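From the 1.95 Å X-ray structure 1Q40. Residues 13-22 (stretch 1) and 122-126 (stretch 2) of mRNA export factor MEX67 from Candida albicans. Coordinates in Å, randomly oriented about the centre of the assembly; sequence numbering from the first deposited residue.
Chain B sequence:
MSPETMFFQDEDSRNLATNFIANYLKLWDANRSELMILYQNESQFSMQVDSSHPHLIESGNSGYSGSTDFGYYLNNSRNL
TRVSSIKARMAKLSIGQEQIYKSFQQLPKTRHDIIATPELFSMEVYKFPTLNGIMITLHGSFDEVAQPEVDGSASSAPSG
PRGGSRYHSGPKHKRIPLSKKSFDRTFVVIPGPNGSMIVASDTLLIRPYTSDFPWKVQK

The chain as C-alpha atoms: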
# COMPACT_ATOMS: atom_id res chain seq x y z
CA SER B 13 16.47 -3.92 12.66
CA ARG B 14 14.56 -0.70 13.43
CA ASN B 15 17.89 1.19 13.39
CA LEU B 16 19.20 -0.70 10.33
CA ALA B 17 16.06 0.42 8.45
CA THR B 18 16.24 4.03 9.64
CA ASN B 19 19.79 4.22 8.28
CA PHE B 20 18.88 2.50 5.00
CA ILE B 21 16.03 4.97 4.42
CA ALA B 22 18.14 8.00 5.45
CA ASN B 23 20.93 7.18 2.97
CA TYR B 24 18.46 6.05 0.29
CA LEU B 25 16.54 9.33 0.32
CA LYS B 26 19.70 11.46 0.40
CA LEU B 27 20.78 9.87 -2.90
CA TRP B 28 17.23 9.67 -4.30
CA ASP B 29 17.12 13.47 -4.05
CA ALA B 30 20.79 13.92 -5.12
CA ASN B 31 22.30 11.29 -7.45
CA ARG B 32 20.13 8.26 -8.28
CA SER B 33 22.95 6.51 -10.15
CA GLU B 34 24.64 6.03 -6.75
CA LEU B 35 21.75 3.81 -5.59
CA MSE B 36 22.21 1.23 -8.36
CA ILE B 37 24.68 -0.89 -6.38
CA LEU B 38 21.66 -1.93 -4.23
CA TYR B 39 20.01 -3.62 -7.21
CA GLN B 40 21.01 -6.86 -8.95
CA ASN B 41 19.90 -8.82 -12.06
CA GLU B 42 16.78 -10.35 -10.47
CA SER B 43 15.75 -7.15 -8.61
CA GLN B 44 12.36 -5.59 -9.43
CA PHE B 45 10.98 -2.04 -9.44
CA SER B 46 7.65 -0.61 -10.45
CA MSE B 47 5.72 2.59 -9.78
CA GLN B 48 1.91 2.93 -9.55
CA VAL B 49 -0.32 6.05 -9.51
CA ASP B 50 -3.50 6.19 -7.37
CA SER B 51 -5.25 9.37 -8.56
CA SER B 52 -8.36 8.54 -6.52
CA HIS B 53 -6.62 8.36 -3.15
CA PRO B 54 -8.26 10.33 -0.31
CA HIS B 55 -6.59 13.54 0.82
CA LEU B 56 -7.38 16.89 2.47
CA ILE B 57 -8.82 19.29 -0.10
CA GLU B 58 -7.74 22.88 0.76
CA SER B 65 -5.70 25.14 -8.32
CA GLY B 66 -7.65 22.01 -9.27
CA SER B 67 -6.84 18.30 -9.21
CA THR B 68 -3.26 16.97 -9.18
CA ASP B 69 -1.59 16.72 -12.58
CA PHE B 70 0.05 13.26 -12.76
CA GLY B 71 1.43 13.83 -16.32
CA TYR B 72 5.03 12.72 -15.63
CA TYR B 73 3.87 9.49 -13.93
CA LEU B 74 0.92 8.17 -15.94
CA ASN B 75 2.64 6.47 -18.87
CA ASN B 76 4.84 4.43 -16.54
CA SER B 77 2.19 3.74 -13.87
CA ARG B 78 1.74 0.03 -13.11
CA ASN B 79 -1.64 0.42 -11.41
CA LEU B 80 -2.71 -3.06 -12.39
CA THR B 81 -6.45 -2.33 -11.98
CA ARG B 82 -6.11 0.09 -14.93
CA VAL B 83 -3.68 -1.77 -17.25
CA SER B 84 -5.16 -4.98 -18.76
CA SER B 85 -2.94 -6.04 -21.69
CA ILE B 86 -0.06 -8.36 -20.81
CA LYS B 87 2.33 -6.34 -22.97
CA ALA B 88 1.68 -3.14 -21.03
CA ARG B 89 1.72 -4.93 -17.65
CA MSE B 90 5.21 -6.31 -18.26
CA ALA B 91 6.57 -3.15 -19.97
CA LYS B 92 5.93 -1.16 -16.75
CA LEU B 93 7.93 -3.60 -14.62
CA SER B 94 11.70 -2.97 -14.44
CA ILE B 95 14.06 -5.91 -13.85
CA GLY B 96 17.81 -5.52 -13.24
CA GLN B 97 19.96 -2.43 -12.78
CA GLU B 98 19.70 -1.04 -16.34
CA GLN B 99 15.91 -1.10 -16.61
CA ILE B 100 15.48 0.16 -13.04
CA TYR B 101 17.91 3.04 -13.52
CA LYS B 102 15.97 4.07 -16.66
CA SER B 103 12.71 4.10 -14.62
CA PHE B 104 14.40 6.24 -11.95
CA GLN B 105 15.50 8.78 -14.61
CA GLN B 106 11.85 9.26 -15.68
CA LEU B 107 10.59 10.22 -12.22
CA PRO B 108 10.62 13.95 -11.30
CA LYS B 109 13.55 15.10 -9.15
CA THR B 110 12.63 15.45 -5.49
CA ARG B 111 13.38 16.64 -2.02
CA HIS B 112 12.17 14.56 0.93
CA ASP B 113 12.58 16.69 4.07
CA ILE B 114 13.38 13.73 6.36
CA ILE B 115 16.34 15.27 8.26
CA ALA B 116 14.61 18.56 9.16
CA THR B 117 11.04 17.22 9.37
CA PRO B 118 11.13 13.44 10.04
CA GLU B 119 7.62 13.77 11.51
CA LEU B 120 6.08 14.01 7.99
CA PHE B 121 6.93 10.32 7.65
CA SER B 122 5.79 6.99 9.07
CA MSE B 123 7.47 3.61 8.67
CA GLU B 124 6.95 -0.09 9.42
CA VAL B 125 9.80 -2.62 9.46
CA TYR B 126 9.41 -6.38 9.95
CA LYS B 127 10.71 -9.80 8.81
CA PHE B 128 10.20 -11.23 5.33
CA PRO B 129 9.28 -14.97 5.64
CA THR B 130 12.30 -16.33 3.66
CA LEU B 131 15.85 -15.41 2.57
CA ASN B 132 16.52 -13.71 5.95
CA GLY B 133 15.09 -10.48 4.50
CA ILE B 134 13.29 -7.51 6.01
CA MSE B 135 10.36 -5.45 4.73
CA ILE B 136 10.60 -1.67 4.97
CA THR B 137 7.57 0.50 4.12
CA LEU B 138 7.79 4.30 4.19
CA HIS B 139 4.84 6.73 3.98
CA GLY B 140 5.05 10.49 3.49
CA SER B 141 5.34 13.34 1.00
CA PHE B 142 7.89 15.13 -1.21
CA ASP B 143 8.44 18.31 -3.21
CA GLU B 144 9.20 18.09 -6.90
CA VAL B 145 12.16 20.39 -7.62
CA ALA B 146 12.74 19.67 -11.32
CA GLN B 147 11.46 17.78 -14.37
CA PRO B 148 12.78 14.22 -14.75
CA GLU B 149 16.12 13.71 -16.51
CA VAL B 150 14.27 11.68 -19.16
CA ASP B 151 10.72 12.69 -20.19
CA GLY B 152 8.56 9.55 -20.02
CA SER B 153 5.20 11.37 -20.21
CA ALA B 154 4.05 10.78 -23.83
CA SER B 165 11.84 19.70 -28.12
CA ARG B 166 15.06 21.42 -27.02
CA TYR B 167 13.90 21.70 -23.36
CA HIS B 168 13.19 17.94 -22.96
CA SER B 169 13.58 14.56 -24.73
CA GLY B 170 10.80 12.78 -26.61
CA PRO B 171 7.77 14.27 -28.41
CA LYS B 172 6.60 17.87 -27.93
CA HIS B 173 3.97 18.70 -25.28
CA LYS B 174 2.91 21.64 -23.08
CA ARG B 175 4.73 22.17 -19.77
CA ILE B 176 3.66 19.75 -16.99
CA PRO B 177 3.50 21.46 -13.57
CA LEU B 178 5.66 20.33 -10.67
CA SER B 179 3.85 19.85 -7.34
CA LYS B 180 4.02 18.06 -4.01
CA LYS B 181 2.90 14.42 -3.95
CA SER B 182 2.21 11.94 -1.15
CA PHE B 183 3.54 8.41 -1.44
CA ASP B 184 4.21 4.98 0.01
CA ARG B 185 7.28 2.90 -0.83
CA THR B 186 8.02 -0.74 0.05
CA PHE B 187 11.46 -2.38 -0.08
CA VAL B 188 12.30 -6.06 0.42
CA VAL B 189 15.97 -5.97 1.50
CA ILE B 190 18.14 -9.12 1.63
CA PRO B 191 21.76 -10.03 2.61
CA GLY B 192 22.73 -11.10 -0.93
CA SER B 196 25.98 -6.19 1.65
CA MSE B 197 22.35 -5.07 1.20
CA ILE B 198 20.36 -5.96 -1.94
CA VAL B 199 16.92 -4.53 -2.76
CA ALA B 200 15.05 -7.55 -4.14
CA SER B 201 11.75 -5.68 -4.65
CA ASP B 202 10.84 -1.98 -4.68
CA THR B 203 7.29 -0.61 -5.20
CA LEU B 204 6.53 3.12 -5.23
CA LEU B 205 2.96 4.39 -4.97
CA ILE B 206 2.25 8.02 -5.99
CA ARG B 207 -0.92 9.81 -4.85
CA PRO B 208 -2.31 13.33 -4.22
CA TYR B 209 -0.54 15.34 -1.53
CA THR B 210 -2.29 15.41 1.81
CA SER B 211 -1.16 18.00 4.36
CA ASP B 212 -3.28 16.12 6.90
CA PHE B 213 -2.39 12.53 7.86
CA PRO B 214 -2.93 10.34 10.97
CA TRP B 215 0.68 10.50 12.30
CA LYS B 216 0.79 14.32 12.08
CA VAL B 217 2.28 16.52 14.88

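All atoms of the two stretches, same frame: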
# COMPACT_ATOMS: atom_id res chain seq x y z
N SER B 13 17.31 -3.86 13.89
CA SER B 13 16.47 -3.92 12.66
C SER B 13 15.74 -2.59 12.42
O SER B 13 15.68 -2.12 11.29
CB SER B 13 15.47 -5.09 12.75
OG SER B 13 14.25 -4.79 12.11
N ARG B 14 15.21 -2.01 13.49
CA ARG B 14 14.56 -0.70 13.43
C ARG B 14 15.58 0.42 13.16
O ARG B 14 15.24 1.43 12.54
CB ARG B 14 13.80 -0.43 14.73
CG ARG B 14 12.90 0.82 14.73
CD ARG B 14 11.63 0.71 13.89
NE ARG B 14 10.76 -0.39 14.32
CZ ARG B 14 9.51 -0.59 13.88
NH1 ARG B 14 8.95 0.24 13.00
NH2 ARG B 14 8.82 -1.62 14.33
N ASN B 15 16.80 0.24 13.65
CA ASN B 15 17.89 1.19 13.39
C ASN B 15 18.58 0.94 12.05
O ASN B 15 19.05 1.88 11.41
CB ASN B 15 18.93 1.14 14.53
CG ASN B 15 18.74 2.26 15.54
OD1 ASN B 15 19.53 3.20 15.61
ND2 ASN B 15 17.67 2.16 16.33
N LEU B 16 18.65 -0.32 11.63
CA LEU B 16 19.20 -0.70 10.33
C LEU B 16 18.32 -0.23 9.16
O LEU B 16 18.80 -0.06 8.05
CB LEU B 16 19.39 -2.22 10.26
CG LEU B 16 20.20 -2.77 9.09
CD1 LEU B 16 21.27 -3.76 9.57
CD2 LEU B 16 19.29 -3.43 8.06
N ALA B 17 17.03 -0.03 9.44
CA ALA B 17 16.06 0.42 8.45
C ALA B 17 16.01 1.94 8.40
O ALA B 17 15.82 2.52 7.34
CB ALA B 17 14.69 -0.13 8.77
N THR B 18 16.18 2.58 9.56
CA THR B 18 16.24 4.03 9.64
C THR B 18 17.46 4.57 8.90
O THR B 18 17.39 5.62 8.26
CB THR B 18 16.26 4.48 11.12
OG1 THR B 18 15.01 4.18 11.74
CG2 THR B 18 16.37 6.01 11.24
N ASN B 19 18.57 3.85 8.99
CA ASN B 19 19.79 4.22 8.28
C ASN B 19 19.65 3.97 6.78
O ASN B 19 20.06 4.81 5.98
CB ASN B 19 21.00 3.44 8.81
CG ASN B 19 21.38 3.84 10.23
OD1 ASN B 19 20.70 4.65 10.87
ND2 ASN B 19 22.47 3.26 10.72
N PHE B 20 19.09 2.83 6.41
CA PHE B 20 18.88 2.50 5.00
C PHE B 20 18.07 3.60 4.33
O PHE B 20 18.47 4.11 3.30
CB PHE B 20 18.16 1.15 4.84
CG PHE B 20 17.78 0.82 3.42
CD1 PHE B 20 18.69 0.21 2.57
CD2 PHE B 20 16.52 1.13 2.93
CE1 PHE B 20 18.35 -0.09 1.25
CE2 PHE B 20 16.17 0.85 1.62
CZ PHE B 20 17.09 0.23 0.78
N ILE B 21 16.95 3.97 4.95
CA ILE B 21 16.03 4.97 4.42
C ILE B 21 16.66 6.36 4.35
O ILE B 21 16.42 7.11 3.40
CB ILE B 21 14.71 4.99 5.26
CG1 ILE B 21 13.88 3.72 5.01
CG2 ILE B 21 13.88 6.25 4.97
CD1 ILE B 21 13.26 3.60 3.60
N ALA B 22 17.46 6.70 5.36
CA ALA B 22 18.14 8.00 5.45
C ALA B 22 19.14 8.18 4.30
O ALA B 22 19.16 9.22 3.65
CB ALA B 22 18.84 8.15 6.80
N SER B 122 5.97 8.18 8.23
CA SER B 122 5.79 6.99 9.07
C SER B 122 6.40 5.78 8.37
O SER B 122 6.55 5.76 7.15
CB SER B 122 4.31 6.76 9.41
OG SER B 122 3.53 6.45 8.27
N MSE B 123 6.74 4.77 9.17
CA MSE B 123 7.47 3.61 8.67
C MSE B 123 7.12 2.37 9.48
O MSE B 123 6.97 2.44 10.69
CB MSE B 123 8.97 3.89 8.79
CG MSE B 123 9.90 2.91 8.06
SE MSE B 123 11.82 3.31 8.36
CE MSE B 123 11.73 5.18 8.64
N GLU B 124 6.99 1.23 8.79
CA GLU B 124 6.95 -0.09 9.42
C GLU B 124 8.14 -0.91 8.93
O GLU B 124 8.53 -0.82 7.77
CB GLU B 124 5.66 -0.82 9.05
CG GLU B 124 4.39 -0.07 9.39
CD GLU B 124 3.96 0.91 8.30
OE1 GLU B 124 3.86 2.11 8.60
OE2 GLU B 124 3.71 0.48 7.15
N VAL B 125 8.72 -1.71 9.82
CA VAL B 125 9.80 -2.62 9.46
C VAL B 125 9.61 -3.96 10.19
O VAL B 125 9.40 -4.00 11.40
CB VAL B 125 11.21 -2.01 9.73
CG1 VAL B 125 11.29 -1.40 11.11
CG2 VAL B 125 12.32 -3.04 9.55
N TYR B 126 9.67 -5.05 9.43
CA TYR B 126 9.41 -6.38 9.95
C TYR B 126 10.07 -7.45 9.07
O TYR B 126 10.59 -7.14 8.00
CB TYR B 126 7.90 -6.63 10.06
CG TYR B 126 7.09 -6.30 8.80
CD1 TYR B 126 6.63 -7.31 7.97
CD2 TYR B 126 6.79 -4.98 8.46
CE1 TYR B 126 5.89 -7.03 6.82
CE2 TYR B 126 6.04 -4.68 7.30
CZ TYR B 126 5.60 -5.72 6.49
OH TYR B 126 4.86 -5.46 5.36

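What does the strand offer the helix? Its alternation sends Met123 and Val125 toward helix 14-22, while the CA-to-CB bonds of Glu124 and Tyr126 point away. Val125 covers the most surface, followed by Met123, and the whole contact buries 347 Å² with no hydrogen bond across it. Packing therefore does the work, between axes that approach to 8.9 Å and run at 128° to each other.

How is Val125 enclosed? CG2 lies 3.8 Å from Ala17 CB and 3.7 Å from Ser13 OG, and CG1 sits 3.4 Å from Arg14 CZ, over one face of the guanidinium. A compact, branched side chain suits this spot, since it presents carbon to the helix and to the flat arginine group at once. Ala17, buried and pointing toward the strand, meets it with a single methyl. The nearest CA atoms across the contact are those of Arg14 and Val125, 6.5 Å apart.

Why does a long, flexible residue suit position 123? Selenomethionine Met123, with chi1 and chi2 both t, extends toward the helix and brings its selenium alongside Ala17 and Ile21. SE is 4.0 Å from Ile21 CG1 and 4.5 Å from Ala17 CB. Ile21 and Ala17 are one turn apart, joined by the backbone hydrogen bond from Ile21 N to Ala17 O (3.0 Å), so both face the same apolar side chain.

What does the exposed Arg14 add? Its CA-to-CB bond points sideways, but the end of the chain comes nearer, over Val125. NH1 lies 3.8 Å from Met123 O, near the guanidinium plane, too long to count as a hydrogen bond. The charged group can stay exposed while its face covers Val125.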